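Side-chain contacts in aquaporin AqpM (PDB 2F2B), which forms a homotetrameric membrane channel that lets water move in either direction under osmotic drive and also gives a transient increase in initial glycerol flux: residues 16-21 against 200-205; 85-90 against 102-107; 116-121 against 130-135; 154-159 against 180-185. All coordinates share one frame; numbering follows the deposited sequence.

Interaction 1 of 4, residues 16-21 against 200-205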
loop_
_atom_site.group_PDB
_atom_site.type_symbol
_atom_site.label_atom_id
_atom_site.label_comp_id
_atom_site.label_asym_id
_atom_site.label_seq_id
_atom_site.Cartn_x
_atom_site.Cartn_y
_atom_site.Cartn_z
ATOM N N PHE A 16 -20.216 8.284 7.574
ATOM C CA PHE A 16 -20.472 8.991 6.323
ATOM C C PHE A 16 -19.200 8.860 5.471
ATOM O O PHE A 16 -19.260 8.538 4.285
ATOM C CB PHE A 16 -20.768 10.473 6.626
ATOM C CG PHE A 16 -20.855 11.357 5.404
ATOM C CD1 PHE A 16 -19.714 11.687 4.676
ATOM C CD2 PHE A 16 -22.077 11.876 4.993
ATOM C CE1 PHE A 16 -19.790 12.520 3.555
ATOM C CE2 PHE A 16 -22.164 12.709 3.874
ATOM C CZ PHE A 16 -21.018 13.030 3.157
ATOM N N ILE A 17 -18.054 9.110 6.095
ATOM C CA ILE A 17 -16.761 9.030 5.413
ATOM C C ILE A 17 -16.489 7.620 4.903
ATOM O O ILE A 17 -16.083 7.424 3.750
ATOM C CB ILE A 17 -15.618 9.467 6.363
ATOM C CG1 ILE A 17 -15.700 10.982 6.590
ATOM C CG2 ILE A 17 -14.256 9.068 5.779
ATOM C CD1 ILE A 17 -14.842 11.492 7.738
ATOM N N LEU A 18 -16.720 6.638 5.765
ATOM C CA LEU A 18 -16.503 5.241 5.409
ATOM C C LEU A 18 -17.268 4.855 4.138
ATOM O O LEU A 18 -16.702 4.269 3.215
ATOM C CB LEU A 18 -16.926 4.349 6.585
ATOM C CG LEU A 18 -16.673 2.840 6.502
ATOM C CD1 LEU A 18 -16.609 2.256 7.914
ATOM C CD2 LEU A 18 -17.770 2.176 5.692
ATOM N N VAL A 19 -18.551 5.203 4.086
ATOM C CA VAL A 19 -19.387 4.867 2.937
ATOM C C VAL A 19 -19.128 5.728 1.699
ATOM O O VAL A 19 -19.059 5.212 0.580
ATOM C CB VAL A 19 -20.885 4.944 3.325
ATOM C CG1 VAL A 19 -21.765 4.651 2.116
ATOM C CG2 VAL A 19 -21.170 3.936 4.437
ATOM N N PHE A 20 -18.986 7.035 1.891
ATOM C CA PHE A 20 -18.729 7.927 0.765
ATOM C C PHE A 20 -17.469 7.508 0.004
ATOM O O PHE A 20 -17.500 7.312 -1.208
ATOM C CB PHE A 20 -18.593 9.376 1.262
ATOM C CG PHE A 20 -18.332 10.381 0.163
ATOM C CD1 PHE A 20 -17.057 10.525 -0.384
ATOM C CD2 PHE A 20 -19.364 11.177 -0.328
ATOM C CE1 PHE A 20 -16.811 11.445 -1.403
ATOM C CE2 PHE A 20 -19.132 12.103 -1.348
ATOM C CZ PHE A 20 -17.851 12.237 -1.889
ATOM N N PHE A 21 -16.365 7.346 0.724
ATOM C CA PHE A 21 -15.105 6.983 0.084
ATOM C C PHE A 21 -14.941 5.507 -0.264
ATOM O O PHE A 21 -14.515 5.177 -1.374
ATOM C CB PHE A 21 -13.944 7.464 0.958
ATOM C CG PHE A 21 -13.815 8.959 0.994
ATOM C CD1 PHE A 21 -13.217 9.641 -0.065
ATOM C CD2 PHE A 21 -14.362 9.694 2.042
ATOM C CE1 PHE A 21 -13.174 11.037 -0.082
ATOM C CE2 PHE A 21 -14.324 11.088 2.033
ATOM C CZ PHE A 21 -13.727 11.759 0.965
ATOM N N PRO A 200 -22.967 -3.602 9.289
ATOM C CA PRO A 200 -24.390 -3.431 8.970
ATOM C C PRO A 200 -24.767 -2.045 8.429
ATOM O O PRO A 200 -25.645 -1.928 7.576
ATOM C CB PRO A 200 -25.082 -3.742 10.300
ATOM C CG PRO A 200 -24.150 -4.744 10.934
ATOM C CD PRO A 200 -22.795 -4.117 10.659
ATOM N N ALA A 201 -24.107 -1.000 8.922
ATOM C CA ALA A 201 -24.406 0.359 8.468
ATOM C C ALA A 201 -23.851 0.605 7.068
ATOM O O ALA A 201 -24.507 1.234 6.228
ATOM C CB ALA A 201 -23.832 1.384 9.455
ATOM N N ARG A 202 -22.641 0.109 6.820
ATOM C CA ARG A 202 -21.996 0.271 5.519
ATOM C C ARG A 202 -22.817 -0.386 4.409
ATOM O O ARG A 202 -22.708 -0.014 3.238
ATOM C CB ARG A 202 -20.573 -0.306 5.568
ATOM C CG ARG A 202 -19.864 -0.411 4.218
ATOM C CD ARG A 202 -20.019 -1.813 3.641
ATOM N NE ARG A 202 -19.322 -1.989 2.366
ATOM C CZ ARG A 202 -19.822 -1.652 1.182
ATOM N NH1 ARG A 202 -21.031 -1.113 1.096
ATOM N NH2 ARG A 202 -19.122 -1.869 0.076
ATOM N N THR A 203 -23.640 -1.365 4.775
ATOM C CA THR A 203 -24.491 -2.028 3.794
ATOM C C THR A 203 -25.828 -1.287 3.706
ATOM O O THR A 203 -26.374 -1.098 2.620
ATOM C CB THR A 203 -24.748 -3.508 4.165
ATOM O OG1 THR A 203 -23.511 -4.235 4.111
ATOM C CG2 THR A 203 -25.735 -4.139 3.184
ATOM N N PHE A 204 -26.335 -0.852 4.856
ATOM C CA PHE A 204 -27.606 -0.125 4.937
ATOM C C PHE A 204 -27.669 1.119 4.043
ATOM O O PHE A 204 -28.643 1.320 3.308
ATOM C CB PHE A 204 -27.865 0.288 6.388
ATOM C CG PHE A 204 -29.069 1.173 6.566
ATOM C CD1 PHE A 204 -30.353 0.640 6.539
ATOM C CD2 PHE A 204 -28.917 2.547 6.755
ATOM C CE1 PHE A 204 -31.474 1.462 6.698
ATOM C CE2 PHE A 204 -30.027 3.377 6.915
ATOM C CZ PHE A 204 -31.308 2.832 6.887
ATOM N N GLY A 205 -26.639 1.957 4.119
ATOM C CA GLY A 205 -26.613 3.179 3.326
ATOM C C GLY A 205 -26.834 2.960 1.841
ATOM O O GLY A 205 -27.764 3.522 1.253
#

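Interaction 2 of 4, residues 85-90 against 102-107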
loop_
_atom_site.group_PDB
_atom_site.type_symbol
_atom_site.label_atom_id
_atom_site.label_comp_id
_atom_site.label_asym_id
_atom_site.label_seq_id
_atom_site.Cartn_x
_atom_site.Cartn_y
_atom_site.Cartn_z
ATOM N N VAL A 85 -19.136 -3.528 15.599
ATOM C CA VAL A 85 -18.041 -3.222 16.517
ATOM C C VAL A 85 -18.625 -2.737 17.841
ATOM O O VAL A 85 -18.181 -3.143 18.916
ATOM C CB VAL A 85 -17.105 -2.135 15.934
ATOM C CG1 VAL A 85 -16.117 -1.657 17.000
ATOM C CG2 VAL A 85 -16.351 -2.705 14.734
ATOM N N THR A 86 -19.631 -1.873 17.754
ATOM C CA THR A 86 -20.293 -1.343 18.945
ATOM C C THR A 86 -20.862 -2.498 19.773
ATOM O O THR A 86 -20.680 -2.549 20.992
ATOM C CB THR A 86 -21.435 -0.374 18.553
ATOM O OG1 THR A 86 -20.891 0.731 17.822
ATOM C CG2 THR A 86 -22.150 0.163 19.797
ATOM N N ILE A 87 -21.536 -3.429 19.105
ATOM C CA ILE A 87 -22.122 -4.583 19.785
ATOM C C ILE A 87 -21.028 -5.516 20.307
ATOM O O ILE A 87 -21.141 -6.065 21.404
ATOM C CB ILE A 87 -23.086 -5.342 18.838
ATOM C CG1 ILE A 87 -24.310 -4.461 18.556
ATOM C CG2 ILE A 87 -23.511 -6.674 19.456
ATOM C CD1 ILE A 87 -25.259 -5.011 17.513
ATOM N N GLY A 88 -19.963 -5.680 19.528
ATOM C CA GLY A 88 -18.865 -6.527 19.958
ATOM C C GLY A 88 -18.238 -6.016 21.245
ATOM O O GLY A 88 -17.966 -6.793 22.164
ATOM N N LEU A 89 -18.007 -4.708 21.314
ATOM C CA LEU A 89 -17.419 -4.087 22.500
ATOM C C LEU A 89 -18.371 -4.235 23.683
ATOM O O LEU A 89 -17.949 -4.508 24.808
ATOM C CB LEU A 89 -17.140 -2.603 22.240
ATOM C CG LEU A 89 -16.060 -2.293 21.199
ATOM C CD1 LEU A 89 -16.055 -0.803 20.879
ATOM C CD2 LEU A 89 -14.702 -2.740 21.728
ATOM N N TRP A 90 -19.657 -4.048 23.419
ATOM C CA TRP A 90 -20.675 -4.177 24.458
ATOM C C TRP A 90 -20.692 -5.594 25.038
ATOM O O TRP A 90 -20.795 -5.771 26.255
ATOM C CB TRP A 90 -22.054 -3.846 23.880
ATOM C CG TRP A 90 -23.193 -4.267 24.765
ATOM C CD1 TRP A 90 -23.617 -3.654 25.911
ATOM C CD2 TRP A 90 -24.023 -5.421 24.594
ATOM N NE1 TRP A 90 -24.665 -4.358 26.464
ATOM C CE2 TRP A 90 -24.934 -5.445 25.676
ATOM C CE3 TRP A 90 -24.086 -6.440 23.631
ATOM C CZ2 TRP A 90 -25.897 -6.450 25.822
ATOM C CZ3 TRP A 90 -25.046 -7.440 23.778
ATOM C CH2 TRP A 90 -25.940 -7.435 24.866
ATOM N N PRO A 102 -27.929 4.607 20.529
ATOM C CA PRO A 102 -27.596 5.949 20.040
ATOM C C PRO A 102 -26.485 5.894 18.984
ATOM O O PRO A 102 -26.577 6.541 17.941
ATOM C CB PRO A 102 -27.154 6.673 21.306
ATOM C CG PRO A 102 -28.050 6.070 22.345
ATOM C CD PRO A 102 -28.010 4.592 22.002
ATOM N N TYR A 103 -25.439 5.118 19.258
ATOM C CA TYR A 103 -24.335 4.992 18.306
ATOM C C TYR A 103 -24.781 4.347 16.998
ATOM O O TYR A 103 -24.438 4.827 15.917
ATOM C CB TYR A 103 -23.189 4.165 18.899
ATOM C CG TYR A 103 -22.088 4.977 19.542
ATOM C CD1 TYR A 103 -20.755 4.584 19.423
ATOM C CD2 TYR A 103 -22.374 6.120 20.292
ATOM C CE1 TYR A 103 -19.733 5.304 20.034
ATOM C CE2 TYR A 103 -21.360 6.848 20.907
ATOM C CZ TYR A 103 -20.042 6.433 20.776
ATOM O OH TYR A 103 -19.034 7.133 21.392
ATOM N N ILE A 104 -25.545 3.260 17.088
ATOM C CA ILE A 104 -26.000 2.572 15.883
ATOM C C ILE A 104 -26.878 3.463 15.011
ATOM O O ILE A 104 -26.753 3.458 13.785
ATOM C CB ILE A 104 -26.746 1.258 16.235
ATOM C CG1 ILE A 104 -25.764 0.273 16.878
ATOM C CG2 ILE A 104 -27.368 0.647 14.979
ATOM C CD1 ILE A 104 -26.361 -1.089 17.205
ATOM N N ILE A 105 -27.766 4.236 15.630
ATOM C CA ILE A 105 -28.623 5.124 14.852
ATOM C C ILE A 105 -27.766 6.153 14.118
ATOM O O ILE A 105 -27.985 6.426 12.938
ATOM C CB ILE A 105 -29.652 5.850 15.751
ATOM C CG1 ILE A 105 -30.683 4.839 16.260
ATOM C CG2 ILE A 105 -30.340 6.969 14.971
ATOM C CD1 ILE A 105 -31.728 5.433 17.191
ATOM N N ALA A 106 -26.780 6.711 14.816
ATOM C CA ALA A 106 -25.893 7.702 14.214
ATOM C C ALA A 106 -25.136 7.092 13.038
ATOM O O ALA A 106 -24.940 7.744 12.014
ATOM C CB ALA A 106 -24.902 8.227 15.256
ATOM N N GLN A 107 -24.714 5.839 13.196
ATOM C CA GLN A 107 -23.972 5.133 12.152
ATOM C C GLN A 107 -24.854 4.865 10.933
ATOM O O GLN A 107 -24.433 5.083 9.794
ATOM C CB GLN A 107 -23.413 3.815 12.713
ATOM C CG GLN A 107 -22.388 4.009 13.839
ATOM C CD GLN A 107 -22.214 2.767 14.702
ATOM O OE1 GLN A 107 -22.911 1.769 14.519
ATOM N NE2 GLN A 107 -21.288 2.827 15.651
#

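Interaction 3 of 4, residues 116-121 against 130-135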
loop_
_atom_site.group_PDB
_atom_site.type_symbol
_atom_site.label_atom_id
_atom_site.label_comp_id
_atom_site.label_asym_id
_atom_site.label_seq_id
_atom_site.Cartn_x
_atom_site.Cartn_y
_atom_site.Cartn_z
ATOM N N PHE A 116 -25.790 8.997 -0.192
ATOM C CA PHE A 116 -26.577 10.003 -0.899
ATOM C C PHE A 116 -25.712 11.124 -1.472
ATOM O O PHE A 116 -25.863 11.510 -2.633
ATOM C CB PHE A 116 -27.620 10.611 0.037
ATOM C CG PHE A 116 -28.410 11.724 -0.587
ATOM C CD1 PHE A 116 -29.323 11.461 -1.605
ATOM C CD2 PHE A 116 -28.222 13.039 -0.175
ATOM C CE1 PHE A 116 -30.040 12.497 -2.205
ATOM C CE2 PHE A 116 -28.933 14.082 -0.768
ATOM C CZ PHE A 116 -29.842 13.809 -1.784
ATOM N N ILE A 117 -24.810 11.651 -0.652
ATOM C CA ILE A 117 -23.943 12.732 -1.099
ATOM C C ILE A 117 -22.979 12.247 -2.178
ATOM O O ILE A 117 -22.649 12.996 -3.095
ATOM C CB ILE A 117 -23.174 13.357 0.091
ATOM C CG1 ILE A 117 -24.169 14.044 1.038
ATOM C CG2 ILE A 117 -22.150 14.376 -0.410
ATOM C CD1 ILE A 117 -24.952 15.199 0.397
ATOM N N PHE A 118 -22.532 10.998 -2.088
ATOM C CA PHE A 118 -21.640 10.490 -3.122
ATOM C C PHE A 118 -22.409 10.433 -4.443
ATOM O O PHE A 118 -21.884 10.778 -5.503
ATOM C CB PHE A 118 -21.125 9.091 -2.795
ATOM C CG PHE A 118 -20.185 8.562 -3.832
ATOM C CD1 PHE A 118 -18.867 9.008 -3.881
ATOM C CD2 PHE A 118 -20.638 7.698 -4.822
ATOM C CE1 PHE A 118 -18.014 8.605 -4.911
ATOM C CE2 PHE A 118 -19.794 7.291 -5.853
ATOM C CZ PHE A 118 -18.481 7.749 -5.897
ATOM N N LEU A 119 -23.657 9.989 -4.372
ATOM C CA LEU A 119 -24.495 9.894 -5.560
ATOM C C LEU A 119 -24.616 11.266 -6.227
ATOM O O LEU A 119 -24.614 11.371 -7.454
ATOM C CB LEU A 119 -25.880 9.373 -5.173
ATOM C CG LEU A 119 -26.937 9.285 -6.274
ATOM C CD1 LEU A 119 -26.510 8.296 -7.349
ATOM C CD2 LEU A 119 -28.252 8.858 -5.644
ATOM N N GLN A 120 -24.715 12.314 -5.415
ATOM C CA GLN A 120 -24.830 13.670 -5.946
ATOM C C GLN A 120 -23.552 14.089 -6.673
ATOM O O GLN A 120 -23.614 14.762 -7.701
ATOM C CB GLN A 120 -25.134 14.661 -4.818
ATOM C CG GLN A 120 -26.432 14.372 -4.090
ATOM C CD GLN A 120 -27.626 14.354 -5.024
ATOM O OE1 GLN A 120 -28.458 13.449 -4.965
ATOM N NE2 GLN A 120 -27.718 15.353 -5.890
ATOM N N CYS A 121 -22.400 13.685 -6.139
ATOM C CA CYS A 121 -21.102 14.016 -6.738
ATOM C C CYS A 121 -20.800 13.241 -8.015
ATOM O O CYS A 121 -20.351 13.813 -9.009
ATOM C CB CYS A 121 -19.953 13.728 -5.759
ATOM S SG CYS A 121 -19.865 14.752 -4.291
ATOM N N GLY A 130 -22.933 1.536 -10.957
ATOM C CA GLY A 130 -22.100 1.134 -9.834
ATOM C C GLY A 130 -22.812 0.559 -8.620
ATOM O O GLY A 130 -22.158 0.040 -7.715
ATOM N N GLY A 131 -24.139 0.648 -8.589
ATOM C CA GLY A 131 -24.891 0.124 -7.460
ATOM C C GLY A 131 -24.477 0.734 -6.133
ATOM O O GLY A 131 -24.709 0.151 -5.071
ATOM N N LEU A 132 -23.865 1.914 -6.204
ATOM C CA LEU A 132 -23.388 2.640 -5.030
ATOM C C LEU A 132 -22.548 1.754 -4.115
ATOM O O LEU A 132 -22.504 1.959 -2.903
ATOM C CB LEU A 132 -24.568 3.248 -4.262
ATOM C CG LEU A 132 -25.237 4.444 -4.964
ATOM C CD1 LEU A 132 -26.477 4.889 -4.192
ATOM C CD2 LEU A 132 -24.238 5.592 -5.067
ATOM N N GLY A 133 -21.874 0.778 -4.715
ATOM C CA GLY A 133 -21.034 -0.131 -3.954
ATOM C C GLY A 133 -21.776 -0.980 -2.937
ATOM O O GLY A 133 -21.213 -1.338 -1.901
ATOM N N ALA A 134 -23.033 -1.314 -3.218
ATOM C CA ALA A 134 -23.814 -2.136 -2.297
ATOM C C ALA A 134 -23.252 -3.557 -2.240
ATOM O O ALA A 134 -22.846 -4.117 -3.259
ATOM C CB ALA A 134 -25.280 -2.170 -2.735
ATOM N N THR A 135 -23.231 -4.139 -1.046
ATOM C CA THR A 135 -22.721 -5.496 -0.869
ATOM C C THR A 135 -23.819 -6.546 -1.048
ATOM O O THR A 135 -24.884 -6.452 -0.438
ATOM C CB THR A 135 -22.106 -5.687 0.538
ATOM O OG1 THR A 135 -23.084 -5.363 1.535
ATOM C CG2 THR A 135 -20.885 -4.784 0.718
#

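Interaction 4 of 4, residues 154-159 against 180-185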
loop_
_atom_site.group_PDB
_atom_site.type_symbol
_atom_site.label_atom_id
_atom_site.label_comp_id
_atom_site.label_asym_id
_atom_site.label_seq_id
_atom_site.Cartn_x
_atom_site.Cartn_y
_atom_site.Cartn_z
ATOM N N THR A 154 -15.479 -10.453 9.658
ATOM C CA THR A 154 -15.693 -9.570 10.796
ATOM C C THR A 154 -14.972 -10.094 12.037
ATOM O O THR A 154 -14.611 -9.320 12.922
ATOM C CB THR A 154 -17.197 -9.381 11.084
ATOM O OG1 THR A 154 -17.879 -9.066 9.859
ATOM C CG2 THR A 154 -17.405 -8.222 12.054
ATOM N N PHE A 155 -14.757 -11.407 12.098
ATOM C CA PHE A 155 -14.032 -11.997 13.218
ATOM C C PHE A 155 -12.613 -11.422 13.213
ATOM O O PHE A 155 -12.109 -10.973 14.245
ATOM C CB PHE A 155 -13.969 -13.525 13.074
ATOM C CG PHE A 155 -13.183 -14.210 14.161
ATOM C CD1 PHE A 155 -13.814 -14.667 15.317
ATOM C CD2 PHE A 155 -11.809 -14.392 14.033
ATOM C CE1 PHE A 155 -13.085 -15.298 16.331
ATOM C CE2 PHE A 155 -11.070 -15.020 15.041
ATOM C CZ PHE A 155 -11.712 -15.474 16.191
ATOM N N LEU A 156 -11.963 -11.431 12.050
ATOM C CA LEU A 156 -10.605 -10.893 11.962
ATOM C C LEU A 156 -10.585 -9.413 12.328
ATOM O O LEU A 156 -9.720 -8.963 13.082
ATOM C CB LEU A 156 -10.025 -11.076 10.552
ATOM C CG LEU A 156 -8.632 -10.454 10.369
ATOM C CD1 LEU A 156 -7.661 -11.064 11.377
ATOM C CD2 LEU A 156 -8.134 -10.681 8.948
ATOM N N LEU A 157 -11.536 -8.655 11.789
ATOM C CA LEU A 157 -11.611 -7.229 12.088
ATOM C C LEU A 157 -11.723 -6.980 13.590
ATOM O O LEU A 157 -10.951 -6.209 14.160
ATOM C CB LEU A 157 -12.815 -6.594 11.384
ATOM C CG LEU A 157 -13.161 -5.155 11.800
ATOM C CD1 LEU A 157 -11.961 -4.235 11.567
ATOM C CD2 LEU A 157 -14.370 -4.669 11.008
ATOM N N MET A 158 -12.680 -7.642 14.232
ATOM C CA MET A 158 -12.899 -7.441 15.663
ATOM C C MET A 158 -11.760 -7.923 16.565
ATOM O O MET A 158 -11.423 -7.254 17.543
ATOM C CB MET A 158 -14.209 -8.108 16.090
ATOM C CG MET A 158 -14.703 -7.693 17.479
ATOM S SD MET A 158 -15.234 -5.954 17.571
ATOM C CE MET A 158 -14.498 -5.458 19.101
ATOM N N ILE A 159 -11.165 -9.071 16.256
ATOM C CA ILE A 159 -10.079 -9.559 17.104
ATOM C C ILE A 159 -8.874 -8.621 16.992
ATOM O O ILE A 159 -8.118 -8.443 17.949
ATOM C CB ILE A 159 -9.690 -11.028 16.760
ATOM C CG1 ILE A 159 -8.996 -11.663 17.975
ATOM C CG2 ILE A 159 -8.778 -11.081 15.534
ATOM C CD1 ILE A 159 -8.789 -13.162 17.866
ATOM N N GLY A 180 -7.495 0.009 9.660
ATOM C CA GLY A 180 -7.810 0.317 8.275
ATOM C C GLY A 180 -7.193 -0.666 7.288
ATOM O O GLY A 180 -7.865 -1.135 6.364
ATOM N N LEU A 181 -5.913 -0.985 7.468
ATOM C CA LEU A 181 -5.254 -1.914 6.557
ATOM C C LEU A 181 -5.835 -3.321 6.684
ATOM O O LEU A 181 -5.907 -4.060 5.706
ATOM C CB LEU A 181 -3.740 -1.929 6.807
ATOM C CG LEU A 181 -3.029 -0.606 6.501
ATOM C CD1 LEU A 181 -1.538 -0.749 6.783
ATOM C CD2 LEU A 181 -3.260 -0.212 5.031
ATOM N N THR A 182 -6.264 -3.690 7.886
ATOM C CA THR A 182 -6.856 -5.009 8.077
ATOM C C THR A 182 -8.133 -5.103 7.239
ATOM O O THR A 182 -8.384 -6.113 6.582
ATOM C CB THR A 182 -7.165 -5.259 9.562
ATOM O OG1 THR A 182 -5.937 -5.243 10.297
ATOM C CG2 THR A 182 -7.832 -6.618 9.754
ATOM N N VAL A 183 -8.930 -4.039 7.248
ATOM C CA VAL A 183 -10.152 -4.020 6.454
ATOM C C VAL A 183 -9.794 -4.110 4.968
ATOM O O VAL A 183 -10.435 -4.844 4.216
ATOM C CB VAL A 183 -10.983 -2.734 6.713
ATOM C CG1 VAL A 183 -12.107 -2.614 5.680
ATOM C CG2 VAL A 183 -11.583 -2.782 8.115
ATOM N N ALA A 184 -8.764 -3.381 4.547
ATOM C CA ALA A 184 -8.350 -3.415 3.139
ATOM C C ALA A 184 -8.018 -4.847 2.722
ATOM O O ALA A 184 -8.399 -5.293 1.636
ATOM C CB ALA A 184 -7.135 -2.504 2.914
ATOM N N GLY A 185 -7.316 -5.565 3.596
ATOM C CA GLY A 185 -6.948 -6.943 3.303
ATOM C C GLY A 185 -8.138 -7.883 3.240
ATOM O O GLY A 185 -8.197 -8.764 2.385
#

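Interaction 1 of 4, residues 16-21 against 200-205
Leu18 lays its CD2 methyl against the aliphatic root of Arg202, the residue that directly follows the second NPA motif. In the aquaporin fold, the short helix that begins in this motif packs here against membrane-spanning helix 4-33. The methyl CD2 of Leu18 is 3.6 Å from CG and 3.7 Å from CB of Arg202, and the two side chains cross at about a right angle. Val19 takes the backbone side of the same residue: its CG2 stands 3.9 Å from Arg202 CA. All three residues are buried, and the arginine meets the helix purely through carbon. The Arg202 chain then bends at chi2 (-96°), which carries the guanidinium off the hydrophobic patch. In aquaporins generally the arginine after this motif belongs to the selectivity filter, and contact with Phe62 is consistent with that role here. Farther out, Phe16 and Phe20 pack on Val152 of a neighbouring subunit. A bound glycerol, probably from the crystallisation liquor, lies about 3 Å from the Leu18 side chain and may mark the pore. Among the bonds that position the arginine, Asn199 OD1 accepts from its backbone N and Gly133 O from NH2.

Interaction 2 of 4, residues 85-90 against 102-107
Thr86 and Gln107 supply the polar part of this contact. Gln107 NE2 donates to Thr86 OG1 over 3.0 Å. The N-H...O angle of 167° makes the bond nearly straight, and the acceptor lies close to the amide plane. With chi1 at -61°, Thr86 holds OG1 beside its own backbone N and turned to the other helix; the same OG1 is hydrogen-bonded to His80 ND1, in the loop before helix 83-91. The Gln107 amide nitrogen has a second partner in Glu11 OE1, and two bonds on the one nitrogen probably limit the rotation of the amide. The aromatic part is slight: Thr86 OG1 comes to the edge of the Tyr103 ring, near its plane, 4.2 Å from CD1, while the hydroxyl of Tyr103 bonds Ser77 O. The apolar part is a meeting of branch ends, Ile87 CD1 and Ile104 CD1, 4.1 Å apart. The axes run nearly antiparallel, at 166°, and approach to 10.6 Å, a separation bridged by side chains alone. In the aquaporin fold this joins the short helix that begins within the first NPA motif to helix 100-122. Helix 4-33 covers Tyr103 and Gln107, while helix 143-166 receives Val85 and Leu89.

Interaction 3 of 4, residues 116-121 against 130-135
Leu132 pushes its CD2 methyl into the angle between Phe118 and Leu119, overlapping the ring edge of one and the root of the other. The contact joins the end of helix 100-122 predicted to face the outside to the loop leading to helix 143-166, a loop that folds in against helix 200-214 of the aquaporin fold. Leu132 CD2 is 4.1 Å from Leu119 CB and 4.2 Å from Phe118 CD2, and it lies near the plane of the ring, so the methyl meets an edge and not a face. The two side chains run alongside each other, pointing opposite ways. Phe118 reaches the loop with CG anti to its backbone N (chi1 -179°), and its ring also makes an edge-to-face contact with Phe20. The leucine is presented by a short left-handed turn: Gly131, Leu132 and Gly133 all have positive phi, and hydrogen bonds run from Gly133 N to Gly130 O and from Ala134 N to Gly131 O. The Leu132 backbone is hydrogen-bonded to Ala126 as well, which ties the loop to helix 125-128. Beyond the turn the chain reaches helix 200-214, where Thr135 OG1 is hydrogen-bonded to Thr203 OG1 and Thr135 O to Tyr207 OH.

Interaction 4 of 4, residues 154-159 against 180-185
Two antiparallel transmembrane helices, 143-166 and 175-194, face each other here through two side chains apiece: Leu156 and Leu157 on one, Thr182 and Val183 on the other. Over these segments the axes come within 9.8 Å at an angle of 169°. Leu157 supplies the closest approach, its CD1 lying 3.8 Å from Val183 CG2, with the two side chains oblique to each other. The neighbouring pair is set the same way, Thr182 CG2 being 4.0 Å from Leu156 CG and 4.2 Å from Leu156 CD2. The threonine therefore meets its partner as a hydrocarbon. Its chi1 of -63° puts the methyl anti to the backbone N and turns it to the leucine, while OG1, beside that N, bonds back to Ile178 O in the preceding turn. A polar atom buried between membrane helices is satisfied in this way without a partner on the opposing one. Within the aquaporin fold the pair of helices is part of the wall around the channel: Leu157 also touches Asn82 of the first NPA motif, and a bound glycerol, probably from the crystallisation liquor, lies about 4 Å from its side chain. On the outer side the contact continues into the tetramer interface, where Leu156 packs on Phe21 and Thr182 on Ala68 of a neighbouring subunit. Val183 turns instead to Ile66 of helix 52-73 within its own chain.

How the interactions relate
Every touching residue of interactions 1, 3 and 4 is buried, whereas Ile87 and Ile104 of interaction 2 are partly exposed; interaction 1 lies about 6 Å from the chain's centre, interaction 4 about 10 Å, and 2 and 3 farther out. Interactions 2 and 3 use different parts of helix 100-122, their centres about 23 Å apart. The polar bond between segments belongs to interaction 2, whereas the others are joined by carbon. Interaction 1 abuts interaction 2 where Ala201 CB lies 3.8 Å from Gln107 O, and interaction 3 supplies polar partners to its arginine-bearing helix. Interaction 4 touches interaction 2 through Leu89 and Met158. Neighbouring subunits adjoin interactions 1, 3 and 4 but not 2.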